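Local coordinates for Hpy188I (Helicobacter pylori, PDB 3OQG), which is a GIY-YIG restriction endonuclease that recognises the sequence TCNGA in double-stranded DNA and cleaves it, at residues E29-Y32 with K33-E36; I88-I91 with T92-V95; S112-N115 with Y116-Q120; S155-A158 with E159-L163. All coordinates share one frame; numbering follows the deposited sequence.

Contact 1 (E29-Y32 with K33-E36)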
# COMPACT_ATOMS: atom_id res chain seq x y z
N GLU A 29 13.48 -11.04 -20.70
CA GLU A 29 12.53 -11.52 -19.72
C GLU A 29 12.24 -13.01 -19.86
O GLU A 29 12.65 -13.67 -20.84
CB GLU A 29 11.26 -10.66 -19.78
CG GLU A 29 11.53 -9.18 -19.45
CD GLU A 29 12.39 -9.03 -18.21
OE1 GLU A 29 11.95 -9.43 -17.10
OE2 GLU A 29 13.52 -8.52 -18.34
N ILE A 30 11.56 -13.54 -18.85
CA ILE A 30 11.21 -14.95 -18.78
C ILE A 30 9.90 -15.17 -19.53
O ILE A 30 8.94 -14.42 -19.36
CB ILE A 30 11.09 -15.43 -17.31
CG1 ILE A 30 12.38 -15.14 -16.55
CG2 ILE A 30 10.73 -16.90 -17.22
CD1 ILE A 30 13.64 -15.70 -17.18
N ASP A 31 9.87 -16.21 -20.35
CA ASP A 31 8.67 -16.61 -21.04
C ASP A 31 7.64 -17.13 -20.03
O ASP A 31 7.99 -17.92 -19.15
CB ASP A 31 8.96 -17.74 -22.02
CG ASP A 31 9.68 -17.29 -23.28
OD1 ASP A 31 9.78 -16.08 -23.57
OD2 ASP A 31 10.16 -18.17 -24.02
N TYR A 32 6.38 -16.72 -20.17
CA TYR A 32 5.31 -17.25 -19.34
C TYR A 32 5.23 -18.79 -19.41
O TYR A 32 4.93 -19.46 -18.42
CB TYR A 32 3.94 -16.61 -19.68
CG TYR A 32 2.86 -17.02 -18.71
CD1 TYR A 32 2.81 -16.46 -17.43
CD2 TYR A 32 1.95 -18.02 -19.03
CE1 TYR A 32 1.86 -16.86 -16.52
CE2 TYR A 32 1.00 -18.44 -18.12
CZ TYR A 32 0.95 -17.86 -16.86
OH TYR A 32 -0.00 -18.25 -15.95
N LYS A 33 5.55 -19.37 -20.56
CA LYS A 33 5.52 -20.85 -20.69
C LYS A 33 6.48 -21.56 -19.72
O LYS A 33 6.27 -22.73 -19.37
CB LYS A 33 5.79 -21.29 -22.12
CG LYS A 33 7.13 -20.87 -22.73
CD LYS A 33 7.51 -21.70 -23.97
CE LYS A 33 6.33 -21.93 -24.92
NZ LYS A 33 6.66 -22.91 -26.04
N ASP A 34 7.52 -20.85 -19.29
CA ASP A 34 8.49 -21.34 -18.32
C ASP A 34 8.20 -20.95 -16.88
O ASP A 34 9.05 -21.14 -16.01
CB ASP A 34 9.89 -20.84 -18.71
CG ASP A 34 10.30 -21.29 -20.09
OD1 ASP A 34 9.93 -22.42 -20.49
OD2 ASP A 34 10.98 -20.51 -20.78
N PHE A 35 7.02 -20.38 -16.63
CA PHE A 35 6.57 -20.04 -15.28
C PHE A 35 6.18 -21.30 -14.53
O PHE A 35 5.37 -22.09 -15.00
CB PHE A 35 5.37 -19.08 -15.38
CG PHE A 35 4.87 -18.54 -14.07
CD1 PHE A 35 5.74 -18.13 -13.06
CD2 PHE A 35 3.51 -18.37 -13.88
CE1 PHE A 35 5.24 -17.62 -11.87
CE2 PHE A 35 3.01 -17.84 -12.70
CZ PHE A 35 3.87 -17.47 -11.69
N GLU A 36 6.75 -21.46 -13.35
CA GLU A 36 6.72 -22.72 -12.58
C GLU A 36 5.35 -22.96 -11.95
O GLU A 36 4.91 -24.11 -11.79
CB GLU A 36 7.82 -22.70 -11.51
CG GLU A 36 8.22 -21.28 -11.03
CD GLU A 36 8.87 -20.41 -12.13
OE1 GLU A 36 9.05 -20.91 -13.26
OE2 GLU A 36 9.20 -19.25 -11.88
O HOH W 1 12.00 -18.25 -20.48
O HOH W 2 11.08 -20.60 -23.43
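Tyr32 and Phe35 bring their rings together on the packed side of a short 3-10 turn, while Asp31 and Asp34 meet through water on the other. Tyr32 CE1 approaches Phe35 CD2 to 3.5 Å, and the ring planes stand 42° apart, an oblique pairing. Each ring leaves the backbone anti to its own N (chi1 -172° for Tyr32, -175° for Phe35), which puts both on the same side of the turn, and Phe35 CB lies over one face of the tyrosine near its rim. Beyond the turn, Tyr132 stacks on Tyr32, Phe41 meets Phe35 edge-to-face, and Ile162 of the second subunit packs on Phe35. Aromatic residues suit this place because their rings cover Val74, Val76 and Ile81 of strands 71-77 and 80-87. The turn itself is held by Asp34 N to Asp31 O (3.0 Å) and Phe35 N to Tyr32 O (2.9 Å), the three-residue spacing of a 3-10 helix.

The opposite flank is looser. The two carboxylates lie side by side and point the same way, with 4.1 Å between Asp31 OD2 and Asp34 OD2. One water donates to both of those oxygens; a second accepts from Asp31 N and donates to Asp34 OD2. Asp31 OD1 turns to a salt bridge with Lys80. The like charges are therefore probably tolerated because bridging water and a lysine offset them, leaving the aromatic pair to seat the turn on the sheet.

Contact 2 (I88-I91 with T92-V95). With nucleotides of chain C.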
# COMPACT_ATOMS: atom_id res chain seq x y z
N ILE A 88 -5.71 -7.14 -2.98
CA ILE A 88 -6.83 -7.57 -2.13
C ILE A 88 -8.18 -7.18 -2.73
O ILE A 88 -9.22 -7.54 -2.19
CB ILE A 88 -6.71 -7.05 -0.67
CG1 ILE A 88 -6.93 -5.52 -0.62
CG2 ILE A 88 -5.34 -7.47 -0.11
CD1 ILE A 88 -7.00 -4.89 0.76
N THR A 89 -8.16 -6.41 -3.81
CA THR A 89 -9.38 -5.99 -4.51
C THR A 89 -9.55 -6.85 -5.77
O THR A 89 -8.68 -7.68 -6.07
CB THR A 89 -9.31 -4.47 -4.87
OG1 THR A 89 -8.40 -4.26 -5.94
CG2 THR A 89 -8.90 -3.63 -3.64
N PRO A 90 -10.66 -6.67 -6.52
CA PRO A 90 -10.73 -7.30 -7.84
C PRO A 90 -9.75 -6.69 -8.83
O PRO A 90 -9.27 -5.58 -8.62
CB PRO A 90 -12.18 -7.02 -8.30
CG PRO A 90 -12.91 -6.67 -7.06
CD PRO A 90 -11.89 -5.94 -6.21
N ILE A 91 -9.43 -7.41 -9.91
CA ILE A 91 -8.51 -6.89 -10.93
C ILE A 91 -8.93 -5.51 -11.45
O ILE A 91 -8.07 -4.68 -11.81
CB ILE A 91 -8.34 -7.90 -12.11
CG1 ILE A 91 -7.16 -7.50 -12.99
CG2 ILE A 91 -9.69 -8.16 -12.85
CD1 ILE A 91 -5.79 -7.45 -12.26
N THR A 92 -10.23 -5.28 -11.53
CA THR A 92 -10.74 -4.05 -12.11
C THR A 92 -10.25 -2.84 -11.30
O THR A 92 -9.84 -1.84 -11.88
CB THR A 92 -12.28 -4.06 -12.20
OG1 THR A 92 -12.84 -4.37 -10.92
CG2 THR A 92 -12.73 -5.10 -13.22
N LYS A 93 -10.32 -2.94 -9.98
CA LYS A 93 -9.84 -1.87 -9.10
C LYS A 93 -8.31 -1.70 -9.18
O LYS A 93 -7.78 -0.57 -9.16
CB LYS A 93 -10.31 -2.10 -7.66
CG LYS A 93 -11.81 -1.90 -7.47
CD LYS A 93 -12.12 -1.85 -5.98
CE LYS A 93 -13.57 -1.92 -5.69
NZ LYS A 93 -13.77 -1.89 -4.20
N ARG A 94 -7.59 -2.81 -9.28
CA ARG A 94 -6.14 -2.72 -9.42
C ARG A 94 -5.77 -2.02 -10.73
O ARG A 94 -4.84 -1.24 -10.77
CB ARG A 94 -5.45 -4.09 -9.32
CG ARG A 94 -3.91 -4.02 -9.42
CD ARG A 94 -3.30 -3.24 -8.25
NE ARG A 94 -1.86 -2.96 -8.31
CZ ARG A 94 -1.32 -1.84 -8.79
NH1 ARG A 94 -2.06 -0.90 -9.30
NH2 ARG A 94 0.00 -1.66 -8.72
N VAL A 95 -6.49 -2.34 -11.81
CA VAL A 95 -6.27 -1.63 -13.08
C VAL A 95 -6.62 -0.14 -12.97
O VAL A 95 -5.89 0.69 -13.48
CB VAL A 95 -7.03 -2.32 -14.22
CG1 VAL A 95 -6.93 -1.46 -15.53
CG2 VAL A 95 -6.46 -3.72 -14.41
P DG C 6 1.90 -4.23 -6.62
OP1 DG C 6 1.78 -5.69 -6.80
OP2 DG C 6 2.06 -3.34 -7.80
O5' DG C 6 0.65 -3.73 -5.76
C5' DG C 6 0.62 -3.99 -4.36
C4' DG C 6 -0.36 -3.08 -3.67
O4' DG C 6 0.05 -1.70 -3.77
C3' DG C 6 -1.78 -3.14 -4.23
O3' DG C 6 -2.70 -3.31 -3.15
C2' DG C 6 -1.97 -1.78 -4.87
C1' DG C 6 -1.12 -0.93 -3.96
N9 DG C 6 -0.75 0.38 -4.50
C8 DG C 6 -0.02 0.66 -5.63
N7 DG C 6 0.07 1.95 -5.86
C5 DG C 6 -0.62 2.54 -4.82
C6 DG C 6 -0.88 3.91 -4.54
O6 DG C 6 -0.55 4.92 -5.19
N1 DG C 6 -1.62 4.06 -3.36
C2 DG C 6 -2.07 3.03 -2.58
N2 DG C 6 -2.79 3.37 -1.49
N3 DG C 6 -1.84 1.76 -2.83
C4 DG C 6 -1.12 1.59 -3.96
P DA C 7 -4.27 -3.42 -3.44
OP1 DA C 7 -4.76 -4.62 -2.74
OP2 DA C 7 -4.52 -3.27 -4.90
O5' DA C 7 -4.87 -2.14 -2.71
C5' DA C 7 -4.61 -1.93 -1.32
C4' DA C 7 -5.44 -0.78 -0.80
O4' DA C 7 -4.96 0.47 -1.34
C3' DA C 7 -6.94 -0.84 -1.10
O3' DA C 7 -7.67 -0.47 0.07
C2' DA C 7 -7.12 0.17 -2.22
C1' DA C 7 -6.01 1.18 -1.98
N9 DA C 7 -5.47 1.75 -3.22
C8 DA C 7 -4.83 1.07 -4.23
N7 DA C 7 -4.46 1.83 -5.23
C5 DA C 7 -4.89 3.10 -4.85
C6 DA C 7 -4.81 4.35 -5.49
N6 DA C 7 -4.24 4.55 -6.69
N1 DA C 7 -5.33 5.42 -4.85
C2 DA C 7 -5.90 5.23 -3.64
N3 DA C 7 -6.03 4.10 -2.95
C4 DA C 7 -5.50 3.06 -3.61
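Thr89 holds OG1 between its backbone N and carbonyl carbon (chi1 73°), which lays the hydroxyl against Lys93 CB at 3.4 Å, and Ile91 sends CG1 anti to its N, toward Val95. They lie at the start of helix 91-98, which follows the hairpin strands of the GIY-YIG nuclease fold, with Pro90 at the N-cap. The Thr89 hydroxyl is hydrogen-bonded to Ser87 OG. Proline suits its place: it has no N-H to leave without a partner, and its ring runs alongside the Lys93 chain. Its carbonyl takes two weak bonds, from Arg94 N (3.3 Å) and Lys93 N, before the helix tightens at Val95 N to Ile91 O (2.8 Å). Ile91 CG1 meets Val95 CG2 at 4.1 Å on the buried side, which faces strand 42-50.

The other side of the turn faces DNA. Ile88 N donates to OP1 of DA7 of chain C at 2.7 Å, a nearly straight bond. Arg94, bent at its second torsion, reaches the neighbouring phosphate, and the guanidinium is steadied by Asn115 OD1 at NH1 and by a cation-pi contact with Tyr98. A long, flat cation fits here because one group can serve phosphate and sugar at once: NH2 donates to OP2 of DG6 of chain C at 2.8 Å and 162°, while C2' of that nucleotide sits over one guanidinium face.

Contact 3 (S112-N115 with Y116-Q120). With nucleotides of chain C.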
# COMPACT_ATOMS: atom_id res chain seq x y z
N SER A 112 1.47 6.66 -7.26
CA SER A 112 2.63 5.86 -6.89
C SER A 112 3.62 5.82 -8.06
O SER A 112 3.23 5.88 -9.25
CB SER A 112 2.27 4.44 -6.50
OG SER A 112 1.65 3.74 -7.57
N THR A 113 4.90 5.75 -7.74
CA THR A 113 5.93 5.59 -8.78
C THR A 113 5.73 4.29 -9.58
O THR A 113 5.97 4.28 -10.79
CB THR A 113 7.40 5.69 -8.25
OG1 THR A 113 7.70 4.55 -7.44
CG2 THR A 113 7.62 6.98 -7.47
N THR A 114 5.24 3.24 -8.92
CA THR A 114 4.89 1.98 -9.58
C THR A 114 3.83 2.17 -10.64
O THR A 114 3.97 1.68 -11.77
CB THR A 114 4.35 0.94 -8.55
OG1 THR A 114 5.37 0.65 -7.59
CG2 THR A 114 3.94 -0.35 -9.23
N ASN A 115 2.74 2.81 -10.27
CA ASN A 115 1.64 2.96 -11.22
C ASN A 115 2.08 3.80 -12.42
O ASN A 115 1.73 3.51 -13.57
CB ASN A 115 0.39 3.51 -10.56
CG ASN A 115 -0.32 2.49 -9.73
OD1 ASN A 115 -0.17 1.29 -9.95
ND2 ASN A 115 -1.12 2.95 -8.77
N TYR A 116 2.88 4.82 -12.16
CA TYR A 116 3.49 5.63 -13.24
C TYR A 116 4.37 4.80 -14.17
O TYR A 116 4.19 4.82 -15.39
CB TYR A 116 4.28 6.76 -12.63
CG TYR A 116 5.13 7.52 -13.61
CD1 TYR A 116 4.57 8.39 -14.53
CD2 TYR A 116 6.51 7.34 -13.62
CE1 TYR A 116 5.39 9.09 -15.45
CE2 TYR A 116 7.32 8.04 -14.52
CZ TYR A 116 6.77 8.88 -15.43
OH TYR A 116 7.63 9.56 -16.30
N PHE A 117 5.32 4.07 -13.60
CA PHE A 117 6.21 3.24 -14.40
C PHE A 117 5.41 2.20 -15.22
O PHE A 117 5.66 2.01 -16.41
CB PHE A 117 7.26 2.56 -13.52
CG PHE A 117 7.95 1.40 -14.21
CD1 PHE A 117 8.90 1.63 -15.18
CD2 PHE A 117 7.55 0.09 -13.95
CE1 PHE A 117 9.48 0.57 -15.87
CE2 PHE A 117 8.13 -0.97 -14.65
CZ PHE A 117 9.10 -0.73 -15.61
N VAL A 118 4.47 1.51 -14.59
CA VAL A 118 3.70 0.48 -15.29
C VAL A 118 2.77 1.07 -16.36
O VAL A 118 2.80 0.61 -17.51
CB VAL A 118 2.95 -0.45 -14.32
CG1 VAL A 118 2.07 -1.45 -15.11
CG2 VAL A 118 3.93 -1.19 -13.42
N LEU A 119 1.97 2.08 -16.04
CA LEU A 119 1.04 2.61 -17.03
C LEU A 119 1.84 3.16 -18.24
O LEU A 119 1.51 2.87 -19.39
CB LEU A 119 0.19 3.70 -16.44
CG LEU A 119 -0.76 4.36 -17.44
CD1 LEU A 119 -1.79 3.35 -17.89
CD2 LEU A 119 -1.45 5.60 -16.85
N GLN A 120 2.88 3.94 -17.96
CA GLN A 120 3.61 4.61 -19.05
C GLN A 120 4.34 3.58 -19.90
O GLN A 120 4.39 3.71 -21.13
CB GLN A 120 4.56 5.68 -18.54
CG GLN A 120 3.87 6.85 -17.84
CD GLN A 120 2.80 7.48 -18.68
OE1 GLN A 120 2.98 7.71 -19.89
NE2 GLN A 120 1.67 7.80 -18.05
P DT C 5 7.74 -1.89 -6.97
OP1 DT C 5 8.08 -3.32 -7.18
OP2 DT C 5 7.47 -1.02 -8.14
O5' DT C 5 6.46 -1.86 -6.03
C5' DT C 5 6.30 -2.80 -4.98
C4' DT C 5 4.87 -2.77 -4.51
O4' DT C 5 4.65 -1.54 -3.79
C3' DT C 5 3.87 -2.79 -5.67
O3' DT C 5 3.15 -4.02 -5.64
C2' DT C 5 3.01 -1.55 -5.48
C1' DT C 5 3.36 -1.04 -4.08
N1 DT C 5 3.42 0.43 -3.94
C2 DT C 5 2.58 1.04 -3.04
O2 DT C 5 1.77 0.43 -2.36
N3 DT C 5 2.74 2.40 -2.95
C4 DT C 5 3.61 3.19 -3.67
O4 DT C 5 3.64 4.40 -3.48
C5 DT C 5 4.44 2.48 -4.61
C7 DT C 5 5.42 3.26 -5.44
C6 DT C 5 4.31 1.16 -4.71
P DG C 6 1.90 -4.23 -6.62
OP1 DG C 6 1.78 -5.69 -6.80
OP2 DG C 6 2.06 -3.34 -7.80
O5' DG C 6 0.65 -3.73 -5.76
C5' DG C 6 0.62 -3.99 -4.36
C4' DG C 6 -0.36 -3.08 -3.67
O4' DG C 6 0.05 -1.70 -3.77
C3' DG C 6 -1.78 -3.14 -4.23
O3' DG C 6 -2.70 -3.31 -3.15
C2' DG C 6 -1.97 -1.78 -4.87
C1' DG C 6 -1.12 -0.93 -3.96
N9 DG C 6 -0.75 0.38 -4.50
C8 DG C 6 -0.02 0.66 -5.63
N7 DG C 6 0.07 1.95 -5.86
C5 DG C 6 -0.62 2.54 -4.82
C6 DG C 6 -0.88 3.91 -4.54
O6 DG C 6 -0.55 4.92 -5.19
N1 DG C 6 -1.62 4.06 -3.36
C2 DG C 6 -2.07 3.03 -2.58
N2 DG C 6 -2.79 3.37 -1.49
N3 DG C 6 -1.84 1.76 -2.83
C4 DG C 6 -1.12 1.59 -3.96
P DC C 4 11.56 3.70 -7.27
OP1 DC C 4 12.16 3.00 -8.43
OP2 DC C 4 10.68 4.87 -7.49
O5' DC C 4 10.75 2.63 -6.41
C5' DC C 4 11.42 1.48 -5.90
C4' DC C 4 10.42 0.49 -5.33
O4' DC C 4 9.81 1.03 -4.13
C3' DC C 4 9.26 0.13 -6.26
O3' DC C 4 8.90 -1.24 -6.06
C2' DC C 4 8.14 1.05 -5.78
C1' DC C 4 8.40 1.08 -4.27
N1 DC C 4 7.91 2.31 -3.62
C2 DC C 4 6.89 2.21 -2.65
O2 DC C 4 6.45 1.10 -2.34
N3 DC C 4 6.42 3.35 -2.08
C4 DC C 4 6.92 4.53 -2.43
N4 DC C 4 6.40 5.63 -1.85
C5 DC C 4 7.96 4.66 -3.40
C6 DC C 4 8.42 3.53 -3.96
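Four consecutive alpha-helical bonds run from Tyr116, Phe117, Val118 and Leu119 N back to the carbonyls of Ser112, Thr113, Thr114 and Asn115, all 2.9 to 3.1 Å long and nearly straight. Ser112 is the N-cap. With its hydroxyl between backbone N and carbonyl carbon (chi1 61°), OG accepts from Asn115 N at 3.1 Å and donates to N7 of DG6 of chain C at 2.9 Å, so a small side chain serves helix and base together.

The next two hydroxyls grip successive phosphates of the same strand. Thr113 OG1 donates to OP2 of DC4 of chain C at 3.0 Å and also lies close to C7, the thymine methyl of DT5 of chain C. Thr114 is turned differently, OG1 anti to its carbonyl carbon (chi1 -62°), and reaches OP2 of DT5 of chain C at 2.7 Å. Threonine fits both places as a short, neutral donor to phosphate. Held at OD1 by Arg94 and at ND2 by Ser97 OG, the Asn115 amide is fixed in rotation beside the guanine.

Farther along, Tyr116 CB rests on Thr113 O at 3.5 Å and Val118 CG2 on Thr114 O at 3.3 Å. The chemistry thus divides along the helix: the hydroxyls of its first turn meet base edge and phosphates, with the helix dipole probably adding to the attraction, and Phe117 and Val118, which follow, pack this DNA-binding helix against Phe82 of strand 80-87.

Contact 4 (S155-A158 with E159-L163). With NA (sodium ion), chain E; nucleotides of chain C.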
# COMPACT_ATOMS: atom_id res chain seq x y z
N SER A 155 -5.12 -6.98 10.32
CA SER A 155 -4.90 -5.62 10.80
C SER A 155 -5.71 -4.61 9.98
O SER A 155 -6.26 -3.67 10.56
CB SER A 155 -3.42 -5.24 10.88
OG SER A 155 -2.81 -5.12 9.61
N LYS A 156 -5.77 -4.79 8.66
CA LYS A 156 -6.61 -3.92 7.82
C LYS A 156 -8.09 -4.08 8.12
O LYS A 156 -8.81 -3.08 8.24
CB LYS A 156 -6.34 -4.11 6.33
CG LYS A 156 -7.04 -3.02 5.46
CD LYS A 156 -6.52 -2.96 4.04
CE LYS A 156 -7.54 -2.25 3.12
NZ LYS A 156 -7.76 -0.84 3.48
N ARG A 157 -8.58 -5.31 8.23
CA ARG A 157 -9.99 -5.50 8.57
C ARG A 157 -10.30 -4.89 9.93
O ARG A 157 -11.31 -4.21 10.08
CB ARG A 157 -10.38 -6.98 8.52
CG ARG A 157 -11.82 -7.27 8.95
CD ARG A 157 -12.85 -6.48 8.12
NE ARG A 157 -12.83 -6.89 6.70
CZ ARG A 157 -13.16 -6.10 5.67
NH1 ARG A 157 -13.54 -4.83 5.83
NH2 ARG A 157 -13.09 -6.58 4.43
N ALA A 158 -9.42 -5.09 10.91
CA ALA A 158 -9.61 -4.55 12.26
C ALA A 158 -9.71 -3.03 12.22
O ALA A 158 -10.56 -2.45 12.88
CB ALA A 158 -8.47 -4.99 13.21
N GLU A 159 -8.83 -2.40 11.44
CA GLU A 159 -8.82 -0.95 11.27
C GLU A 159 -10.14 -0.48 10.66
O GLU A 159 -10.70 0.54 11.06
CB GLU A 159 -7.69 -0.54 10.36
CG GLU A 159 -7.67 0.94 9.95
CD GLU A 159 -6.88 1.15 8.69
OE1 GLU A 159 -7.36 0.77 7.61
OE2 GLU A 159 -5.75 1.68 8.77
N ASN A 160 -10.62 -1.23 9.67
CA ASN A 160 -11.87 -0.90 9.01
C ASN A 160 -13.07 -0.97 9.95
O ASN A 160 -13.90 -0.05 9.97
CB ASN A 160 -12.09 -1.83 7.81
CG ASN A 160 -13.41 -1.57 7.15
OD1 ASN A 160 -14.35 -2.33 7.32
ND2 ASN A 160 -13.51 -0.46 6.44
N VAL A 161 -13.17 -2.05 10.71
CA VAL A 161 -14.23 -2.26 11.68
C VAL A 161 -14.24 -1.14 12.72
O VAL A 161 -15.28 -0.56 13.04
CB VAL A 161 -14.10 -3.65 12.37
CG1 VAL A 161 -15.05 -3.79 13.53
CG2 VAL A 161 -14.33 -4.78 11.35
N ILE A 162 -13.05 -0.84 13.23
CA ILE A 162 -12.88 0.19 14.24
C ILE A 162 -13.26 1.58 13.70
O ILE A 162 -13.97 2.32 14.37
CB ILE A 162 -11.43 0.17 14.80
CG1 ILE A 162 -11.23 -1.06 15.67
CG2 ILE A 162 -11.13 1.44 15.60
CD1 ILE A 162 -9.76 -1.36 16.03
N LEU A 163 -12.80 1.92 12.51
CA LEU A 163 -13.04 3.25 11.93
C LEU A 163 -14.52 3.46 11.58
O LEU A 163 -15.09 4.53 11.80
CB LEU A 163 -12.20 3.48 10.67
CG LEU A 163 -10.99 4.39 10.76
CD1 LEU A 163 -10.37 4.54 9.35
CD2 LEU A 163 -11.36 5.76 11.34
NA NA E . -5.06 3.16 7.14
P DA C 8 -9.28 -0.46 0.05
OP1 DA C 8 -9.71 -0.68 1.46
OP2 DA C 8 -9.76 -1.38 -1.02
O5' DA C 8 -9.63 1.04 -0.34
C5' DA C 8 -9.10 2.11 0.43
C4' DA C 8 -9.38 3.42 -0.25
O4' DA C 8 -8.79 3.45 -1.55
C3' DA C 8 -10.87 3.72 -0.46
O3' DA C 8 -11.28 4.67 0.53
C2' DA C 8 -10.93 4.29 -1.88
C1' DA C 8 -9.48 4.42 -2.30
N9 DA C 8 -9.22 4.18 -3.71
C8 DA C 8 -9.23 2.98 -4.40
N7 DA C 8 -8.94 3.11 -5.67
C5 DA C 8 -8.72 4.47 -5.84
C6 DA C 8 -8.38 5.24 -6.96
N6 DA C 8 -8.17 4.73 -8.18
N1 DA C 8 -8.25 6.57 -6.78
C2 DA C 8 -8.46 7.08 -5.56
N3 DA C 8 -8.77 6.46 -4.43
C4 DA C 8 -8.89 5.14 -4.64
O HOH W 3 -9.02 -0.08 5.88
O HOH W 4 -5.59 1.61 5.45
O HOH W 5 -7.07 4.11 5.84
O HOH W 6 -5.32 5.28 8.18
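Glu159, Asn160, Val161 and Ile162 donate their backbone N-H groups to the carbonyls of Ser155, Lys156, Arg157 and Ala158 in a regular alpha-helical run of 2.9 to 3.0 Å within helix 154-170. This spacing puts Lys156 and Glu159 on one flank. Their charged ends stay 4.5 Å apart from NZ to OE1, beyond a salt bridge, and a water joins them instead, accepting from NZ and donating to OE1. Lys156 bends at its last torsion (chi4 64°), bringing NZ to OP1 of DA8 of chain C at 2.8 Å.

Glu159 binds the sodium ion through OE2 at 2.3 Å, while OE1 takes a bond from a water that also ligates the metal; waters and DNA phosphate complete the shell. Elsewhere, the Arg157 and Val161 side chains cross at about a right angle, CD meeting CG2 at 3.9 Å, and Arg157 NE is in a salt bridge with Asp150. Small Ala158 lets the helix lie close to Val72 of the second subunit.

Glu159 is a calcium ligand in a structure of this protein, as is His86. Here ND1 of His86 of the second subunit is hydrogen-bonded to OE2 and probably positions the metal-binding carboxylate, while Lys156 holds the DNA backbone beside it.

Contacts 2 and 3 are buried, contact 4 partly so, and contact 1 lies at the surface. Contacts 2 and 3 hold the N-terminal ends of two helices and touch each other, both turned to the DNA; one relies on arginine and a main-chain N-H, the other on hydroxyls. Contact 4 lies within a single long helix and adds metal chemistry, touching contact 2 through packing of Lys156 on Ile88. Contact 1 stands apart, its nearest atom about 12 Å from the nucleic acid, and joins aromatic packing to water-bridged carboxylates. All four meet the second subunit, and contacts 1 and 4 pair across it: Phe35 of each chain packs on Ile162 of the other.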